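One contact in two related proteins. Structure 1 is terminal oxygenase component of carbazole 1,9a-dioxygenase from Sphingomonas, which probably serves as the oxygenase component that dihydroxylates carbazole, taking electrons through a Rieske [2Fe-2S] cluster to a non-haem iron: PDB 3GKQ (chain A, 2.10 Å), residues Arg75-Ser80 and Ile91-His96. Structure 2 is terminal oxygenase component of carbazole 1,9a-dioxygenase from Nocardioides aromaticivorans: PDB 3GCF (chain B, 2.30 Å), residues Arg78-Ser83 and Val94-His99. Both blocks share one frame: the second was fitted to the first on N, CA, C and O of the twelve residues, RMSD 0.40 Å. Numbering follows each deposited sequence.

Structure 1 (3GKQ); sequences RGVTLS and ISCWYH. With FES (Fe2/s2 (inorganic) cluster), chain C.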
# COMPACT_ATOMS: atom_id res chain seq x y z
N ARG A 75 3.77 2.15 27.46
CA ARG A 75 3.77 1.15 26.39
C ARG A 75 3.72 1.78 25.01
O ARG A 75 3.43 1.12 24.01
CB ARG A 75 2.58 0.19 26.58
CG ARG A 75 2.55 -0.51 27.95
CD ARG A 75 3.86 -1.24 28.24
NE ARG A 75 4.20 -2.20 27.19
CZ ARG A 75 3.73 -3.43 27.11
NH1 ARG A 75 2.89 -3.89 28.04
NH2 ARG A 75 4.08 -4.22 26.10
N GLY A 76 3.99 3.08 24.96
CA GLY A 76 4.04 3.80 23.70
C GLY A 76 2.75 4.02 22.93
O GLY A 76 2.82 4.29 21.73
N VAL A 77 1.59 3.92 23.58
CA VAL A 77 0.35 4.15 22.86
C VAL A 77 0.20 5.64 22.56
O VAL A 77 0.87 6.48 23.15
CB VAL A 77 -0.89 3.70 23.67
CG1 VAL A 77 -0.77 2.22 24.02
CG2 VAL A 77 -1.06 4.56 24.93
N THR A 78 -0.69 5.95 21.62
CA THR A 78 -0.95 7.33 21.25
C THR A 78 -2.02 7.85 22.21
O THR A 78 -3.14 7.34 22.24
CB THR A 78 -1.47 7.41 19.80
OG1 THR A 78 -0.45 6.93 18.91
CG2 THR A 78 -1.83 8.84 19.43
N LEU A 79 -1.66 8.86 23.01
CA LEU A 79 -2.59 9.41 23.99
C LEU A 79 -3.91 9.87 23.37
O LEU A 79 -4.98 9.57 23.89
CB LEU A 79 -1.94 10.58 24.73
CG LEU A 79 -0.71 10.25 25.58
CD1 LEU A 79 -0.03 11.54 26.03
CD2 LEU A 79 -1.13 9.42 26.78
N SER A 80 -3.82 10.59 22.25
CA SER A 80 -5.00 11.11 21.57
C SER A 80 -5.95 10.06 21.00
O SER A 80 -7.02 10.41 20.50
CB SER A 80 -4.59 12.09 20.46
OG SER A 80 -3.88 11.43 19.42
N ILE A 91 -3.51 15.17 31.77
CA ILE A 91 -4.13 14.22 30.88
C ILE A 91 -3.67 12.87 31.40
O ILE A 91 -2.52 12.72 31.80
CB ILE A 91 -3.68 14.39 29.40
CG1 ILE A 91 -4.31 13.29 28.54
CG2 ILE A 91 -2.16 14.34 29.30
CD1 ILE A 91 -4.12 13.48 27.04
N SER A 92 -4.58 11.90 31.43
CA SER A 92 -4.24 10.57 31.91
C SER A 92 -4.35 9.58 30.74
O SER A 92 -5.37 9.56 30.04
CB SER A 92 -5.20 10.14 33.03
OG SER A 92 -5.14 11.02 34.14
N CYS A 93 -3.31 8.78 30.55
CA CYS A 93 -3.33 7.79 29.48
C CYS A 93 -4.51 6.86 29.69
O CYS A 93 -4.76 6.39 30.82
CB CYS A 93 -2.04 6.97 29.44
SG CYS A 93 -1.99 5.76 28.08
N TRP A 94 -5.21 6.58 28.61
CA TRP A 94 -6.38 5.71 28.63
C TRP A 94 -6.09 4.24 28.90
O TRP A 94 -7.01 3.46 29.15
CB TRP A 94 -7.11 5.83 27.29
CG TRP A 94 -6.19 5.70 26.09
CD1 TRP A 94 -5.51 6.71 25.47
CD2 TRP A 94 -5.84 4.50 25.39
NE1 TRP A 94 -4.77 6.21 24.41
CE2 TRP A 94 -4.96 4.85 24.35
CE3 TRP A 94 -6.20 3.15 25.55
CZ2 TRP A 94 -4.42 3.91 23.45
CZ3 TRP A 94 -5.66 2.20 24.66
CH2 TRP A 94 -4.78 2.60 23.62
N TYR A 95 -4.82 3.84 28.87
CA TYR A 95 -4.48 2.44 29.08
C TYR A 95 -4.24 2.08 30.55
O TYR A 95 -4.96 1.26 31.11
CB TYR A 95 -3.26 2.06 28.23
CG TYR A 95 -3.15 0.58 27.90
CD1 TYR A 95 -4.02 -0.35 28.47
CD2 TYR A 95 -2.15 0.10 27.05
CE1 TYR A 95 -3.90 -1.72 28.20
CE2 TYR A 95 -2.02 -1.26 26.77
CZ TYR A 95 -2.90 -2.16 27.35
OH TYR A 95 -2.77 -3.51 27.08
N HIS A 96 -3.23 2.68 31.17
CA HIS A 96 -2.92 2.39 32.58
C HIS A 96 -2.92 3.65 33.45
O HIS A 96 -2.34 3.66 34.53
CB HIS A 96 -1.57 1.69 32.72
CG HIS A 96 -1.38 0.52 31.81
ND1 HIS A 96 -0.85 0.64 30.55
CD2 HIS A 96 -1.67 -0.79 31.99
CE1 HIS A 96 -0.81 -0.56 29.98
NE2 HIS A 96 -1.30 -1.44 30.83
FE1 FES C . -0.10 4.69 28.80
FE2 FES C . 0.27 2.29 30.13
S1 FES C . -0.36 4.21 31.05
S2 FES C . 0.45 2.74 27.87
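Leu79 and Ile91 pack together in the Rieske domain. Residues 75-80 lie in the loop between strands 64-69 and 90-92; residues 91-96 run out of strand 90-92. Leu79 CB meets Ile91 CD1 at 4.3 Å, and Leu79 CD2 lies 3.7 Å from Cys93 CB. Val77 CB touches the Trp94 ring at CZ2 (3.5 Å), and Val77 CG2 approaches Cys93 SG. Trp94 NE1 donates a nearly straight hydrogen bond to Thr78 O (2.9 Å, 163°), and Tyr95 N donates one to Cys93 SG (3.5 Å). Cys93 SG, anti to the backbone N (chi1 -178°), thereby faces the iron FE1 and binds it at 2.3 Å. His96 ND1 binds the iron FE2 at 2.0 Å. Cys72 and His74 complete the sites. Thr78 OG1 hydrogen-bonds to Lys55. His96 NE2 hydrogen-bonds to Asp183 of the second subunit, so a cluster ligand joins the subunit interface.

What differs
Thr78(A) is matched by Pro81(B), which lacks OG1 and CG2 of the threonine and has CG and CD without counterpart, while the CB atoms coincide within the error.

Leu79(A) is matched by Phe82(B), with the CB atoms 0.9 Å apart after superposition. Leu79(A) CD2 and Phe82(B) CD1 are 0.4 Å apart, and Leu79(A) CD1 and Phe82(B) CD2 are 0.7 Å apart. The ring therefore starts along both leucine branches and extends beyond them to CZ, which has no counterpart in Leu79(A). Both side chains are buried, and both touch the matching cysteine, Cys93(A) or Cys96(B).

Ile91(A) is matched by Val94(B), with CB atoms 1.0 Å apart after superposition. The valine has no counterpart of Ile91(A) CD1. Its CG2 lies near the place of Ile91(A) CG1, and its CG1 near that of Ile91(A) CG2. In structure 2 the larger side chain of this pair is thus Phe82(B) and the smaller Val94(B); the pair touches in both structures.

Val77(A), Cys93(A), His96(A) and their counterparts keep their places. The cluster is bound in both. The bond Trp94(A) NE1 to Thr78(A) O recurs as Trp97(B) NE1 to Pro81(B) O; the acceptor is a backbone carbonyl, which either side chain leaves available.

Structure 2 (3GCF); sequences RGVPFS and VSCWYH. With FES (Fe2/s2 (inorganic) cluster), chain D.
Phe82 meets Val94 and Cys96 through its ring. Phe82 CG lies 4.4 Å from Val94 CG2, and Val94 CG1 stands over one face of the ring. Cys96 CB meets the ring edge in its plane, 3.8 Å from Phe82 CE1. Val80 CB touches the Trp97 ring at CZ2 (3.6 Å), and Val80 CG2 approaches Cys96 SG. Trp97 NE1 donates a nearly straight hydrogen bond to Pro81 O (3.0 Å, 165°), and Tyr98 N donates one to Cys96 SG (3.6 Å). Cys96 SG, anti to the backbone N (chi1 -175°), thereby faces the iron FE1 and binds it at 2.3 Å. His99 ND1 binds the iron FE2 at 2.1 Å. Cys75 and His77 complete this Rieske centre. The Pro81 ring rests on Lys58 and Asp73. His99 NE2 hydrogen-bonds to Asp186 of the second subunit, linking a cluster ligand to the neighbouring chain.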
# COMPACT_ATOMS: atom_id res chain seq x y z
N ARG B 78 3.87 2.07 27.48
CA ARG B 78 3.93 1.17 26.34
C ARG B 78 3.77 1.89 25.00
O ARG B 78 3.31 1.31 24.02
CB ARG B 78 2.89 0.06 26.49
CG ARG B 78 3.07 -0.78 27.76
CD ARG B 78 2.18 -2.02 27.73
NE ARG B 78 2.55 -2.89 26.62
CZ ARG B 78 2.97 -4.15 26.76
NH1 ARG B 78 3.07 -4.69 27.96
NH2 ARG B 78 3.30 -4.85 25.68
N GLY B 79 4.15 3.16 24.98
CA GLY B 79 4.13 3.96 23.76
C GLY B 79 2.84 4.28 23.03
O GLY B 79 2.90 4.80 21.92
N VAL B 80 1.68 4.00 23.62
CA VAL B 80 0.44 4.31 22.91
C VAL B 80 0.17 5.81 22.85
O VAL B 80 0.59 6.58 23.72
CB VAL B 80 -0.79 3.63 23.56
CG1 VAL B 80 -0.60 2.12 23.60
CG2 VAL B 80 -1.04 4.20 24.95
N PRO B 81 -0.52 6.26 21.79
CA PRO B 81 -0.83 7.69 21.68
C PRO B 81 -2.06 7.99 22.53
O PRO B 81 -3.02 7.22 22.54
CB PRO B 81 -1.10 7.88 20.18
CG PRO B 81 -1.57 6.52 19.73
CD PRO B 81 -0.67 5.58 20.49
N PHE B 82 -2.03 9.11 23.25
CA PHE B 82 -3.15 9.49 24.10
C PHE B 82 -4.36 9.81 23.22
O PHE B 82 -5.51 9.61 23.62
CB PHE B 82 -2.82 10.74 24.92
CG PHE B 82 -1.56 10.63 25.73
CD1 PHE B 82 -1.40 9.63 26.68
CD2 PHE B 82 -0.53 11.54 25.55
CE1 PHE B 82 -0.24 9.53 27.44
CE2 PHE B 82 0.64 11.46 26.30
CZ PHE B 82 0.78 10.45 27.25
N SER B 83 -4.08 10.31 22.01
CA SER B 83 -5.13 10.70 21.08
C SER B 83 -6.11 9.58 20.73
O SER B 83 -7.21 9.86 20.25
CB SER B 83 -4.53 11.32 19.81
OG SER B 83 -3.57 10.47 19.20
N VAL B 94 -2.77 15.18 31.77
CA VAL B 94 -3.36 14.32 30.77
C VAL B 94 -3.17 12.92 31.34
O VAL B 94 -2.13 12.63 31.93
CB VAL B 94 -2.67 14.46 29.38
CG1 VAL B 94 -1.21 14.04 29.46
CG2 VAL B 94 -3.42 13.63 28.34
N SER B 95 -4.19 12.08 31.20
CA SER B 95 -4.11 10.71 31.71
C SER B 95 -4.21 9.72 30.56
O SER B 95 -5.09 9.84 29.71
CB SER B 95 -5.24 10.45 32.72
OG SER B 95 -5.04 11.16 33.93
N CYS B 96 -3.31 8.75 30.54
CA CYS B 96 -3.31 7.74 29.49
C CYS B 96 -4.54 6.85 29.69
O CYS B 96 -4.87 6.48 30.81
CB CYS B 96 -2.04 6.89 29.55
SG CYS B 96 -1.87 5.68 28.21
N TRP B 97 -5.20 6.52 28.59
CA TRP B 97 -6.39 5.68 28.60
C TRP B 97 -6.11 4.20 28.90
O TRP B 97 -7.03 3.45 29.22
CB TRP B 97 -7.09 5.74 27.24
CG TRP B 97 -6.17 5.38 26.09
CD1 TRP B 97 -5.43 6.25 25.33
CD2 TRP B 97 -5.84 4.06 25.61
NE1 TRP B 97 -4.66 5.55 24.41
CE2 TRP B 97 -4.90 4.21 24.57
CE3 TRP B 97 -6.25 2.77 25.97
CZ2 TRP B 97 -4.36 3.12 23.88
CZ3 TRP B 97 -5.72 1.68 25.29
CH2 TRP B 97 -4.78 1.86 24.25
N TYR B 98 -4.85 3.79 28.81
CA TYR B 98 -4.52 2.38 29.01
C TYR B 98 -4.33 1.93 30.46
O TYR B 98 -5.08 1.06 30.92
CB TYR B 98 -3.28 2.03 28.17
CG TYR B 98 -3.22 0.58 27.72
CD1 TYR B 98 -4.32 -0.26 27.83
CD2 TYR B 98 -2.03 0.05 27.20
CE1 TYR B 98 -4.25 -1.60 27.43
CE2 TYR B 98 -1.95 -1.28 26.81
CZ TYR B 98 -3.06 -2.11 26.93
OH TYR B 98 -2.97 -3.43 26.56
N HIS B 99 -3.36 2.48 31.18
CA HIS B 99 -3.13 2.11 32.58
C HIS B 99 -3.22 3.31 33.51
O HIS B 99 -2.80 3.24 34.67
CB HIS B 99 -1.76 1.44 32.77
CG HIS B 99 -1.50 0.29 31.85
ND1 HIS B 99 -0.98 0.45 30.59
CD2 HIS B 99 -1.69 -1.05 32.02
CE1 HIS B 99 -0.85 -0.73 30.01
NE2 HIS B 99 -1.27 -1.66 30.86
FE1 FES D . -0.08 4.50 28.93
FE2 FES D . 0.24 2.07 30.08
S1 FES D . -0.39 3.93 31.08
S2 FES D . 0.59 2.67 27.87